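Local atomic coordinates of nickel ABC transporter (Nickel-binding protein) (Bacillus halodurans, PDB entry 3T66), a protein that probably captures solutes outside the cell, perhaps nickel or peptides, for uptake by an ABC transporter, and can bind calcium. Residues S25-V30 and L96-D101; N108-D113 and I134-N139. All blocks are in the same frame, centred on the assembly; numbering follows the deposited sequence.

Contact 1 (S25-V30 and L96-D101); sequences SLDPHV and LERALD
Asp27 and Arg98 meet head-on as carboxylate and guanidinium, edge to edge, their planes nearly parallel (9° apart): a worked example of how one ion pair can fasten a loop to a helix. Arg98 NH1 reaches Asp27 OD1 at 2.6 Å in a weak, bent hydrogen bond, while Arg98 NH2 donates to Asp27 OD2, also at 2.6 Å, on its syn side but 25° out of the carboxylate plane. Arg98 CG lies beside the carbonyl carbon (chi1 -171°), and a bend at chi2 brings CD to the edge of the His29 ring. The close-packed half belongs to that ring: Ala99 CB sits over the centre of one face, 3.4 Å from the centroid of the His29 ring, in a CH-pi contact. Arg98 is the more solvent-facing side, partly exposed where Asp27, His29 and Ala99 are buried; its NE has a long, weak ion pair with Glu102, and Phe152 adds a cation-pi contact. With an alanine here, the buried Asp27 carboxylate would probably be left without its charged mate. Ser25 OG accepts from Asp27 N at 3.0 Å, an ST turn leading into the aspartate that salt-bridges the loop after strand 14-19 to the end of helix 89-100.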
# COMPACT_ATOMS: atom_id res chain seq x y z
N SER A 25 0.14 20.69 -9.70
CA SER A 25 -0.55 21.24 -8.56
C SER A 25 0.17 20.85 -7.31
O SER A 25 0.86 19.84 -7.29
CB SER A 25 -1.97 20.75 -8.52
OG SER A 25 -2.60 21.36 -7.42
N LEU A 26 0.05 21.67 -6.28
CA LEU A 26 0.51 21.27 -4.96
C LEU A 26 -0.63 21.51 -3.99
O LEU A 26 -0.42 21.73 -2.80
CB LEU A 26 1.77 22.02 -4.52
CG LEU A 26 3.05 21.74 -5.32
CD1 LEU A 26 4.14 22.73 -4.99
CD2 LEU A 26 3.55 20.39 -5.06
N ASP A 27 -1.84 21.47 -4.49
CA ASP A 27 -2.93 21.48 -3.57
C ASP A 27 -3.07 20.10 -2.89
O ASP A 27 -3.60 19.16 -3.50
CB ASP A 27 -4.19 21.85 -4.30
CG ASP A 27 -5.34 22.02 -3.37
OD1 ASP A 27 -6.33 22.63 -3.79
OD2 ASP A 27 -5.25 21.55 -2.20
N PRO A 28 -2.64 19.97 -1.61
CA PRO A 28 -2.67 18.65 -0.97
C PRO A 28 -4.05 18.03 -1.00
O PRO A 28 -4.21 16.83 -0.82
CB PRO A 28 -2.28 18.96 0.46
CG PRO A 28 -2.75 20.34 0.67
CD PRO A 28 -2.42 21.03 -0.62
N HIS A 29 -5.05 18.86 -1.23
CA HIS A 29 -6.41 18.36 -1.31
C HIS A 29 -6.86 17.80 -2.65
O HIS A 29 -7.54 16.79 -2.66
CB HIS A 29 -7.39 19.40 -0.79
CG HIS A 29 -7.16 19.73 0.65
ND1 HIS A 29 -7.63 20.88 1.24
CD2 HIS A 29 -6.46 19.07 1.61
CE1 HIS A 29 -7.25 20.90 2.51
NE2 HIS A 29 -6.54 19.82 2.75
N VAL A 30 -6.48 18.43 -3.76
CA VAL A 30 -6.81 17.89 -5.08
C VAL A 30 -5.71 16.94 -5.58
O VAL A 30 -5.95 16.15 -6.48
CB VAL A 30 -7.11 19.03 -6.11
N LEU A 96 -9.76 20.62 7.37
CA LEU A 96 -10.57 19.48 7.09
C LEU A 96 -11.69 19.89 6.17
O LEU A 96 -11.92 19.25 5.15
CB LEU A 96 -11.11 18.84 8.36
CG LEU A 96 -10.04 18.07 9.14
CD1 LEU A 96 -10.59 17.50 10.46
CD2 LEU A 96 -9.48 16.98 8.28
N GLU A 97 -12.37 20.98 6.52
CA GLU A 97 -13.50 21.47 5.71
C GLU A 97 -13.18 21.87 4.30
O GLU A 97 -13.86 21.45 3.37
CB GLU A 97 -14.12 22.63 6.39
CG GLU A 97 -14.64 22.16 7.66
CD GLU A 97 -15.76 23.00 8.13
OE1 GLU A 97 -15.84 24.16 7.65
OE2 GLU A 97 -16.54 22.49 8.98
N ARG A 98 -12.14 22.67 4.15
CA ARG A 98 -11.70 23.07 2.86
C ARG A 98 -11.46 21.79 2.09
O ARG A 98 -11.62 21.76 0.87
CB ARG A 98 -10.43 23.88 2.97
CG ARG A 98 -9.98 24.53 1.70
CD ARG A 98 -9.20 23.58 0.88
NE ARG A 98 -8.84 24.11 -0.43
CZ ARG A 98 -7.72 23.79 -1.10
NH1 ARG A 98 -7.52 24.31 -2.28
NH2 ARG A 98 -6.80 22.96 -0.61
N ALA A 99 -11.10 20.72 2.79
CA ALA A 99 -10.75 19.51 2.07
C ALA A 99 -11.98 18.72 1.63
O ALA A 99 -11.97 18.08 0.58
CB ALA A 99 -9.81 18.63 2.88
N LEU A 100 -13.03 18.73 2.46
CA LEU A 100 -14.25 18.05 2.09
C LEU A 100 -14.98 18.80 0.97
O LEU A 100 -15.65 18.16 0.14
CB LEU A 100 -15.15 17.83 3.30
CG LEU A 100 -14.56 16.98 4.44
CD1 LEU A 100 -15.05 17.43 5.82
CD2 LEU A 100 -14.81 15.47 4.23
N ASP A 101 -14.85 20.12 0.89
CA ASP A 101 -15.62 20.85 -0.12
C ASP A 101 -14.89 20.94 -1.40
O ASP A 101 -15.41 21.51 -2.34
CB ASP A 101 -16.05 22.25 0.34
CG ASP A 101 -17.21 22.18 1.38
OD1 ASP A 101 -16.91 22.16 2.62
OD2 ASP A 101 -18.41 22.09 0.96

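Contact 2 (N108-D113 and I134-N139); sequences NALKID and ISELVN
The end of helix 104-110, where Ala109 and Leu110 precede the turn into strand 112-118, rests against segment 134-139 and illustrates how a helix terminus can be seated without polar bonds between the partners. Leu110 and Glu136 are nearest in the backbone, their CA atoms 6.4 Å apart. The Leu110 side chain reaches across with one branch, its CD2 methyl, which lies against Glu136 CB and also faces Leu137 CD2 at 4.2 Å, methyl to methyl. Glu136 offers its CB and CG to the leucine, while a bend at chi2 (-69°) carries the carboxylate alongside Ala109: Glu136 OE1 is 4.1 Å from Ala109 CB, and Glu136 CG is 3.8 Å from Ala109 O. This polar end has its strongest partner in Arg391, to which OE1 makes a salt bridge. Lys111, the first residue past the helix, has positive phi, and its backbone bonds to Lys127. Beyond the contact, Ile134 packs on Trp71 and Ile73 of strand 70-75, and Val138 on Val46 and Val48 of strand 46-48. Segment 134-139 therefore touches the helix end and also packs on these two strands, of which 70-75 belongs to the same four-stranded antiparallel sheet as 112-118.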
# COMPACT_ATOMS: atom_id res chain seq x y z
N ASN A 108 -16.37 11.57 0.42
CA ASN A 108 -17.07 10.31 0.47
C ASN A 108 -16.38 9.25 1.29
O ASN A 108 -16.97 8.21 1.57
CB ASN A 108 -17.30 9.76 -0.92
CG ASN A 108 -18.40 10.49 -1.66
OD1 ASN A 108 -19.13 11.32 -1.12
ND2 ASN A 108 -18.54 10.16 -2.94
N ALA A 109 -15.13 9.51 1.66
CA ALA A 109 -14.29 8.53 2.36
C ALA A 109 -14.23 8.83 3.85
O ALA A 109 -14.12 7.91 4.67
CB ALA A 109 -12.88 8.55 1.80
N LEU A 110 -14.29 10.11 4.20
CA LEU A 110 -14.14 10.46 5.58
C LEU A 110 -15.44 10.28 6.30
O LEU A 110 -15.42 9.99 7.49
CB LEU A 110 -13.59 11.85 5.71
CG LEU A 110 -12.14 12.03 5.28
CD1 LEU A 110 -11.64 13.39 5.81
CD2 LEU A 110 -11.19 10.88 5.73
N LYS A 111 -16.55 10.40 5.58
CA LYS A 111 -17.91 10.31 6.15
C LYS A 111 -18.19 11.27 7.31
O LYS A 111 -18.83 10.95 8.29
CB LYS A 111 -18.32 8.85 6.48
N ILE A 112 -17.81 12.52 7.19
CA ILE A 112 -18.02 13.41 8.30
C ILE A 112 -19.32 14.19 8.31
O ILE A 112 -19.54 15.01 7.47
CB ILE A 112 -16.93 14.43 8.28
CG1 ILE A 112 -15.60 13.74 8.11
CG2 ILE A 112 -16.97 15.23 9.50
CD1 ILE A 112 -14.61 14.14 9.06
N ASP A 113 -20.20 13.91 9.24
CA ASP A 113 -21.35 14.75 9.45
C ASP A 113 -21.13 16.13 10.00
O ASP A 113 -21.65 17.08 9.51
CB ASP A 113 -22.35 14.05 10.34
CG ASP A 113 -23.74 14.40 10.01
OD1 ASP A 113 -24.14 15.54 10.25
OD2 ASP A 113 -24.46 13.54 9.50
N ILE A 134 -10.45 6.79 11.98
CA ILE A 134 -9.13 7.39 12.22
C ILE A 134 -8.15 7.07 11.13
O ILE A 134 -7.48 7.96 10.62
CB ILE A 134 -8.53 7.06 13.61
CG1 ILE A 134 -9.31 7.79 14.70
CG2 ILE A 134 -7.09 7.55 13.73
CD1 ILE A 134 -9.67 9.23 14.38
N SER A 135 -8.09 5.80 10.73
CA SER A 135 -7.10 5.40 9.74
C SER A 135 -7.21 6.20 8.43
O SER A 135 -6.22 6.29 7.66
CB SER A 135 -7.11 3.89 9.53
OG SER A 135 -8.04 3.50 8.54
N GLU A 136 -8.38 6.81 8.20
CA GLU A 136 -8.58 7.63 7.02
C GLU A 136 -7.81 8.91 7.11
O GLU A 136 -7.50 9.49 6.07
CB GLU A 136 -10.03 8.01 6.79
CG GLU A 136 -10.95 6.85 6.40
CD GLU A 136 -10.70 6.26 5.01
OE1 GLU A 136 -9.97 6.87 4.16
OE2 GLU A 136 -11.28 5.17 4.79
N LEU A 137 -7.48 9.35 8.33
CA LEU A 137 -6.78 10.62 8.48
C LEU A 137 -5.30 10.53 8.13
O LEU A 137 -4.59 11.54 8.04
CB LEU A 137 -7.05 11.21 9.85
CG LEU A 137 -8.54 11.43 10.12
CD1 LEU A 137 -8.82 11.95 11.52
CD2 LEU A 137 -9.14 12.37 9.07
N VAL A 138 -4.82 9.32 7.91
CA VAL A 138 -3.46 9.12 7.47
C VAL A 138 -3.26 9.59 6.01
O VAL A 138 -2.16 9.94 5.63
CB VAL A 138 -3.12 7.62 7.55
CG1 VAL A 138 -1.69 7.33 7.06
CG2 VAL A 138 -3.34 7.07 8.92
N ASN A 139 -4.33 9.60 5.22
CA ASN A 139 -4.25 9.88 3.81
C ASN A 139 -3.61 11.21 3.63
O ASN A 139 -4.10 12.21 4.14
CB ASN A 139 -5.64 9.99 3.23
CG ASN A 139 -5.72 9.52 1.79
OD1 ASN A 139 -4.98 9.95 0.93
ND2 ASN A 139 -6.68 8.64 1.53

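Contacts 1 and 2 belong to neighbouring parts of one region, their centres about 13 Å apart, on the consecutive helices 89-100 and 104-110. Those helices meet between them, where Leu100 CD2 lies 4.1 Å from Leu110 CB. Contact 1 is the more buried, yet it is the polar one: a charge pair and an imidazole packed on a methyl fix an early loop to helix 89-100. Contact 2, partly buried, has apolar contacts across its segments and sends the Glu136 carboxylate to Arg391, outside them. In this pair the more buried contact is the polar one, and loop anchoring and helix-end packing are solved differently in the same part of a fold.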